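Local atomic coordinates of coiled-coil and C2 domain-containing protein 1-like (PDB entry 6EI6), a protein that binds monophosphorylated phosphatidylinositols and regulates the ESCRT pathway in endosomal protein sorting, probably by keeping the ESCRT-III subunit shrub from polymerising inappropriately. Residues Val138-Pro147 and His191-Arg200. Sequence-based numbering, arbitrary orientation.
Sequences VDTYVRVEFP and HGVKFEIYSR. With SO4 (sulfate ion), chain C; SO4 (sulfate ion), chain D.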
ATOM      1  N   VAL A 138      -9.834  26.046  15.937  1.00 80.79           N
ATOM      2  CA  VAL A 138     -10.517  24.909  15.351  1.00 75.31           C
ATOM      3  C   VAL A 138     -10.047  23.700  16.158  1.00 74.21           C
ATOM      4  O   VAL A 138      -8.847  23.545  16.422  1.00 72.83           O
ATOM      5  CB  VAL A 138     -10.227  24.798  13.845  1.00 72.47           C
ATOM      6  CG1 VAL A 138      -8.848  24.210  13.547  1.00 72.88           C
ATOM      7  CG2 VAL A 138     -11.344  24.064  13.141  1.00 69.18           C
ATOM      8  N   ASP A 139     -11.001  22.951  16.705  1.00 72.78           N
ATOM      9  CA  ASP A 139     -10.723  21.718  17.426  1.00 71.19           C
ATOM     10  C   ASP A 139     -11.219  20.585  16.551  1.00 71.76           C
ATOM     11  O   ASP A 139     -12.329  20.661  16.010  1.00 65.16           O
ATOM     12  CB  ASP A 139     -11.410  21.667  18.796  1.00 74.36           C
ATOM     13  CG  ASP A 139     -10.943  22.761  19.732  1.00 80.82           C
ATOM     14  OD1 ASP A 139      -9.785  23.211  19.599  1.00 82.00           O
ATOM     15  OD2 ASP A 139     -11.734  23.169  20.619  1.00 84.86           O
ATOM     16  N   THR A 140     -10.400  19.545  16.398  1.00 72.89           N
ATOM     17  CA  THR A 140     -10.694  18.513  15.417  1.00 63.10           C
ATOM     18  C   THR A 140     -10.475  17.136  16.016  1.00 61.57           C
ATOM     19  O   THR A 140      -9.716  16.954  16.970  1.00 64.91           O
ATOM     20  CB  THR A 140      -9.843  18.678  14.157  1.00 62.40           C
ATOM     21  OG1 THR A 140      -8.531  19.097  14.538  1.00 68.49           O
ATOM     22  CG2 THR A 140     -10.441  19.731  13.254  1.00 59.39           C
ATOM     23  N   TYR A 141     -11.182  16.172  15.441  1.00 60.90           N
ATOM     24  CA  TYR A 141     -10.992  14.758  15.712  1.00 55.73           C
ATOM     25  C   TYR A 141     -11.386  14.010  14.443  1.00 53.29           C
ATOM     26  O   TYR A 141     -12.078  14.552  13.576  1.00 53.72           O
ATOM     27  CB  TYR A 141     -11.797  14.309  16.945  1.00 51.05           C
ATOM     28  CG  TYR A 141     -13.288  14.310  16.735  1.00 54.59           C
ATOM     29  CD1 TYR A 141     -14.041  15.466  16.934  1.00 55.22           C
ATOM     30  CD2 TYR A 141     -13.945  13.164  16.322  1.00 52.62           C
ATOM     31  CE1 TYR A 141     -15.408  15.474  16.725  1.00 50.45           C
ATOM     32  CE2 TYR A 141     -15.309  13.166  16.107  1.00 59.49           C
ATOM     33  CZ  TYR A 141     -16.036  14.329  16.311  1.00 55.39           C
ATOM     34  OH  TYR A 141     -17.398  14.316  16.088  1.00 54.76           O
ATOM     35  N   VAL A 142     -10.923  12.767  14.318  1.00 53.52           N
ATOM     36  CA  VAL A 142     -11.112  11.978  13.103  1.00 49.44           C
ATOM     37  C   VAL A 142     -11.796  10.669  13.472  1.00 47.85           C
ATOM     38  O   VAL A 142     -11.354   9.975  14.390  1.00 55.00           O
ATOM     39  CB  VAL A 142      -9.769  11.716  12.385  1.00 48.59           C
ATOM     40  CG1 VAL A 142      -9.995  11.056  11.038  1.00 44.96           C
ATOM     41  CG2 VAL A 142      -8.970  12.999  12.237  1.00 43.84           C
ATOM     42  N   ARG A 143     -12.880  10.347  12.772  1.00 42.14           N
ATOM     43  CA  ARG A 143     -13.532   9.052  12.879  1.00 45.19           C
ATOM     44  C   ARG A 143     -12.998   8.105  11.816  1.00 52.11           C
ATOM     45  O   ARG A 143     -12.792   8.500  10.665  1.00 47.58           O
ATOM     46  CB  ARG A 143     -15.039   9.179  12.691  1.00 47.60           C
ATOM     47  CG  ARG A 143     -15.733  10.071  13.680  1.00 57.32           C
ATOM     48  CD  ARG A 143     -17.252   9.861  13.606  1.00 56.09           C
ATOM     49  NE  ARG A 143     -17.951  10.631  14.628  1.00 59.32           N
ATOM     50  CZ  ARG A 143     -17.944  10.341  15.930  1.00 69.77           C
ATOM     51  NH1 ARG A 143     -17.264   9.290  16.394  1.00 63.20           N
ATOM     52  NH2 ARG A 143     -18.618  11.116  16.776  1.00 70.40           N
ATOM     53  N   VAL A 144     -12.804   6.845  12.200  1.00 50.86           N
ATOM     54  CA  VAL A 144     -12.262   5.816  11.322  1.00 41.49           C
ATOM     55  C   VAL A 144     -13.291   4.709  11.207  1.00 45.41           C
ATOM     56  O   VAL A 144     -13.810   4.233  12.221  1.00 53.82           O
ATOM     57  CB  VAL A 144     -10.932   5.257  11.852  1.00 43.48           C
ATOM     58  CG1 VAL A 144     -10.433   4.133  10.925  1.00 41.96           C
ATOM     59  CG2 VAL A 144      -9.891   6.380  12.009  1.00 40.05           C
ATOM     60  N   GLU A 145     -13.582   4.301   9.983  1.00 44.74           N
ATOM     61  CA  GLU A 145     -14.559   3.261   9.711  1.00 48.11           C
ATOM     62  C   GLU A 145     -13.907   2.214   8.817  1.00 53.12           C
ATOM     63  O   GLU A 145     -13.542   2.510   7.676  1.00 48.40           O
ATOM     64  CB  GLU A 145     -15.801   3.856   9.056  1.00 49.59           C
ATOM     65  CG  GLU A 145     -16.863   2.840   8.698  1.00 58.26           C
ATOM     66  CD  GLU A 145     -18.175   3.492   8.385  1.00 61.34           C
ATOM     67  OE1 GLU A 145     -18.211   4.738   8.308  1.00 66.39           O
ATOM     68  OE2 GLU A 145     -19.170   2.765   8.208  1.00 69.71           O
ATOM     69  N   PHE A 146     -13.740   1.001   9.342  1.00 58.87           N
ATOM     70  CA  PHE A 146     -13.076  -0.095   8.640  1.00 58.76           C
ATOM     71  C   PHE A 146     -14.081  -1.213   8.384  1.00 61.11           C
ATOM     72  O   PHE A 146     -14.648  -1.750   9.350  1.00 67.41           O
ATOM     73  CB  PHE A 146     -11.886  -0.618   9.463  1.00 60.15           C
ATOM     74  CG  PHE A 146     -11.136  -1.722   8.785  1.00 61.85           C
ATOM     75  CD1 PHE A 146     -11.647  -3.013   8.744  1.00 62.40           C
ATOM     76  CD2 PHE A 146      -9.938  -1.461   8.146  1.00 61.88           C
ATOM     77  CE1 PHE A 146     -10.979  -4.019   8.081  1.00 62.61           C
ATOM     78  CE2 PHE A 146      -9.261  -2.467   7.480  1.00 58.88           C
ATOM     79  CZ  PHE A 146      -9.780  -3.747   7.450  1.00 60.53           C
ATOM     80  N   PRO A 147     -14.309  -1.637   7.143  1.00 61.78           N
ATOM     81  CA  PRO A 147     -15.361  -2.636   6.895  1.00 66.53           C
ATOM     82  C   PRO A 147     -15.000  -4.002   7.471  1.00 66.58           C
ATOM     83  O   PRO A 147     -13.855  -4.448   7.378  1.00 63.94           O
ATOM     84  CB  PRO A 147     -15.461  -2.678   5.362  1.00 60.45           C
ATOM     85  CG  PRO A 147     -14.136  -2.241   4.878  1.00 60.82           C
ATOM     86  CD  PRO A 147     -13.557  -1.299   5.921  1.00 60.19           C
ATOM     87  N   HIS A 191     -12.524  -2.530  -1.497  1.00 55.81           N
ATOM     88  CA  HIS A 191     -13.104  -1.588  -0.542  1.00 53.68           C
ATOM     89  C   HIS A 191     -11.993  -0.818   0.163  1.00 51.81           C
ATOM     90  O   HIS A 191     -10.807  -0.973  -0.144  1.00 51.28           O
ATOM     91  CB  HIS A 191     -14.019  -2.340   0.435  1.00 53.70           C
ATOM     92  CG  HIS A 191     -15.187  -3.005  -0.239  1.00 62.32           C
ATOM     93  ND1 HIS A 191     -16.047  -2.333  -1.087  1.00 66.90           N
ATOM     94  CD2 HIS A 191     -15.630  -4.284  -0.197  1.00 64.56           C
ATOM     95  CE1 HIS A 191     -16.970  -3.168  -1.533  1.00 65.68           C
ATOM     96  NE2 HIS A 191     -16.741  -4.358  -1.006  1.00 67.60           N
ATOM     97  N   GLY A 192     -12.387   0.033   1.106  1.00 50.29           N
ATOM     98  CA  GLY A 192     -11.450   0.955   1.703  1.00 39.73           C
ATOM     99  C   GLY A 192     -11.818   1.310   3.128  1.00 46.31           C
ATOM    100  O   GLY A 192     -12.809   0.831   3.685  1.00 48.43           O
ATOM    101  N   VAL A 193     -10.977   2.161   3.717  1.00 42.13           N
ATOM    102  CA  VAL A 193     -11.140   2.709   5.058  1.00 42.09           C
ATOM    103  C   VAL A 193     -11.571   4.167   4.930  1.00 47.13           C
ATOM    104  O   VAL A 193     -10.966   4.925   4.163  1.00 43.95           O
ATOM    105  CB  VAL A 193      -9.819   2.614   5.836  1.00 47.19           C
ATOM    106  CG1 VAL A 193     -10.003   3.073   7.257  1.00 46.64           C
ATOM    107  CG2 VAL A 193      -9.280   1.200   5.766  1.00 49.42           C
ATOM    108  N   LYS A 194     -12.589   4.568   5.698  1.00 47.70           N
ATOM    109  CA  LYS A 194     -13.158   5.911   5.634  1.00 46.90           C
ATOM    110  C   LYS A 194     -12.672   6.742   6.819  1.00 45.45           C
ATOM    111  O   LYS A 194     -12.762   6.301   7.966  1.00 45.12           O
ATOM    112  CB  LYS A 194     -14.690   5.836   5.616  1.00 50.17           C
ATOM    113  CG  LYS A 194     -15.429   7.197   5.454  1.00 56.80           C
ATOM    114  CD  LYS A 194     -16.954   7.096   5.780  1.00 59.02           C
ATOM    115  CE  LYS A 194     -17.796   6.751   4.554  1.00 60.92           C
ATOM    116  NZ  LYS A 194     -19.189   6.352   4.916  1.00 69.57           N
ATOM    117  N   PHE A 195     -12.153   7.941   6.543  1.00 43.79           N
ATOM    118  CA  PHE A 195     -11.719   8.880   7.574  1.00 40.35           C
ATOM    119  C   PHE A 195     -12.593  10.124   7.506  1.00 45.86           C
ATOM    120  O   PHE A 195     -12.598  10.818   6.487  1.00 50.70           O
ATOM    121  CB  PHE A 195     -10.256   9.283   7.392  1.00 40.49           C
ATOM    122  CG  PHE A 195      -9.303   8.150   7.506  1.00 46.57           C
ATOM    123  CD1 PHE A 195      -9.038   7.331   6.411  1.00 41.91           C
ATOM    124  CD2 PHE A 195      -8.675   7.883   8.712  1.00 43.17           C
ATOM    125  CE1 PHE A 195      -8.184   6.268   6.522  1.00 42.93           C
ATOM    126  CE2 PHE A 195      -7.801   6.827   8.826  1.00 44.08           C
ATOM    127  CZ  PHE A 195      -7.554   6.013   7.723  1.00 46.81           C
ATOM    128  N   GLU A 196     -13.295  10.438   8.589  1.00 49.10           N
ATOM    129  CA  GLU A 196     -14.136  11.634   8.644  1.00 46.62           C
ATOM    130  C   GLU A 196     -13.526  12.641   9.607  1.00 42.24           C
ATOM    131  O   GLU A 196     -13.291  12.321  10.771  1.00 46.18           O
ATOM    132  CB  GLU A 196     -15.562  11.273   9.039  1.00 40.10           C
ATOM    133  CG  GLU A 196     -16.248  10.508   7.942  1.00 38.58           C
ATOM    134  CD  GLU A 196     -17.595   9.970   8.355  1.00 51.14           C
ATOM    135  OE1 GLU A 196     -17.961  10.155   9.528  1.00 54.48           O
ATOM    136  OE2 GLU A 196     -18.290   9.359   7.508  1.00 62.48           O
ATOM    137  N   ILE A 197     -13.237  13.841   9.113  1.00 41.54           N
ATOM    138  CA  ILE A 197     -12.577  14.868   9.907  1.00 49.20           C
ATOM    139  C   ILE A 197     -13.642  15.831  10.433  1.00 53.22           C
ATOM    140  O   ILE A 197     -14.407  16.420   9.658  1.00 50.57           O
ATOM    141  CB  ILE A 197     -11.503  15.601   9.095  1.00 49.00           C
ATOM    142  CG1 ILE A 197     -10.397  14.630   8.681  1.00 50.38           C
ATOM    143  CG2 ILE A 197     -10.893  16.705   9.929  1.00 52.90           C
ATOM    144  CD1 ILE A 197     -10.613  13.963   7.317  1.00 47.22           C
ATOM    145  N   TYR A 198     -13.722  15.976  11.751  1.00 51.56           N
ATOM    146  CA  TYR A 198     -14.790  16.749  12.369  1.00 56.08           C
ATOM    147  C   TYR A 198     -14.215  17.885  13.198  1.00 59.58           C
ATOM    148  O   TYR A 198     -13.206  17.706  13.896  1.00 57.84           O
ATOM    149  CB  TYR A 198     -15.660  15.885  13.265  1.00 51.88           C
ATOM    150  CG  TYR A 198     -16.705  15.060  12.554  1.00 51.48           C
ATOM    151  CD1 TYR A 198     -17.964  15.574  12.285  1.00 52.01           C
ATOM    152  CD2 TYR A 198     -16.453  13.751  12.192  1.00 51.07           C
ATOM    153  CE1 TYR A 198     -18.928  14.808  11.653  1.00 42.76           C
ATOM    154  CE2 TYR A 198     -17.420  12.985  11.570  1.00 47.32           C
ATOM    155  CZ  TYR A 198     -18.646  13.520  11.302  1.00 41.61           C
ATOM    156  OH  TYR A 198     -19.596  12.742  10.675  1.00 48.48           O
ATOM    157  N   SER A 199     -14.858  19.056  13.114  1.00 58.49           N
ATOM    158  CA  SER A 199     -14.595  20.141  14.058  1.00 63.63           C
ATOM    159  C   SER A 199     -15.528  19.994  15.254  1.00 61.62           C
ATOM    160  O   SER A 199     -16.692  19.592  15.099  1.00 60.85           O
ATOM    161  CB  SER A 199     -14.789  21.514  13.412  1.00 59.45           C
ATOM    162  OG  SER A 199     -16.167  21.771  13.198  1.00 65.00           O
ATOM    163  N   ARG A 200     -15.010  20.301  16.448  1.00 62.29           N
ATOM    164  CA  ARG A 200     -15.752  20.093  17.696  1.00 65.12           C
ATOM    165  C   ARG A 200     -16.571  21.342  17.995  1.00 64.80           C
ATOM    166  O   ARG A 200     -16.042  22.340  18.495  1.00 65.24           O
ATOM    167  CB  ARG A 200     -14.804  19.770  18.846  1.00 64.45           C
ATOM    168  CG  ARG A 200     -15.437  19.015  20.006  1.00 64.86           C
ATOM    169  CD  ARG A 200     -15.561  19.904  21.246  1.00 73.94           C
ATOM    170  NE  ARG A 200     -14.280  20.463  21.709  1.00 80.03           N
ATOM    171  CZ  ARG A 200     -13.492  19.913  22.643  1.00 81.24           C
ATOM    172  NH1 ARG A 200     -13.843  18.771  23.244  1.00 70.48           N
ATOM    173  NH2 ARG A 200     -12.347  20.513  22.983  1.00 74.29           N
TER
HETATM  174  S   SO4 C 901     -15.661   1.393  -0.230  1.00 87.64           S
HETATM  175  O1  SO4 C 901     -15.489   0.648   1.029  1.00 74.54           O
HETATM  176  O2  SO4 C 901     -16.273   0.540  -1.263  1.00 74.90           O
HETATM  177  O3  SO4 C 901     -14.346   1.871  -0.693  1.00 70.10           O
HETATM  178  O4  SO4 C 901     -16.563   2.526   0.018  1.00 94.68           O
HETATM  179  S   SO4 D 902     -19.701   8.582  19.817  1.00118.35           S
HETATM  180  O1  SO4 D 902     -18.298   8.994  19.694  1.00 93.57           O
HETATM  181  O2  SO4 D 902     -19.881   7.263  19.194  1.00107.38           O
HETATM  182  O3  SO4 D 902     -20.078   8.512  21.237  1.00109.82           O
HETATM  183  O4  SO4 D 902     -20.553   9.565  19.142  1.00103.77           O
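Tyr198 sets its CB over one face of the Tyr141 ring, 3.4 Å from Tyr141 CZ, a CH-pi contact on the polar face of two antiparallel strands, 140-145 and 192-199. Tyr141 takes the position between its backbone N and carbonyl carbon (chi1 69°), which lays its ring under that methylene; the two ring planes are nearly parallel, at 11°, but slid apart and barely overlapping. The extended Arg143 stem fills the angle between the tyrosines, its CD 3.7 Å from Tyr198 CE2, and the flat guanidinium rests one face over Tyr141 CE2, while NH1 bonds weakly to a sulfate. Tyr141 OH is bound by Asp207, and Tyr198 OH reaches Glu196 OE1 from above the carboxylate plane.

The opposite face is mostly apolar. Beta-branched Val144 offers two knobs: CG1 meets Val193 CG1 at 3.8 Å, and CG2 presses on Phe195 CD2, also at 3.8 Å. Val142 CG1 sits at the edge of the Phe195 ring, and Val193 CG2 fits against Phe146 CD2. Phe195 and Ile197 continue inward onto Leu243 of strand 241-249, in the facing sheet of the C2 beta-sandwich.

Paired backbone bonds join Tyr141 with Tyr198, Arg143 with Glu196 and Glu145 with Lys194. Asp139 OD1 accepts a bond from Asp163 N; OD2 makes only a long salt bridge to Arg200 NH2 (3.6 Å), as Glu145 OE1 does to Lys194 NZ (3.9 Å). A second sulfate, probably from the crystallisation liquor like the first, accepts bonds from His191 ND1 and Gly192 N. The chemistry implies a two-sided pair: backbone bonding fixes the register, apolar side chains pack against the facing sheet, and the long bridges probably add little.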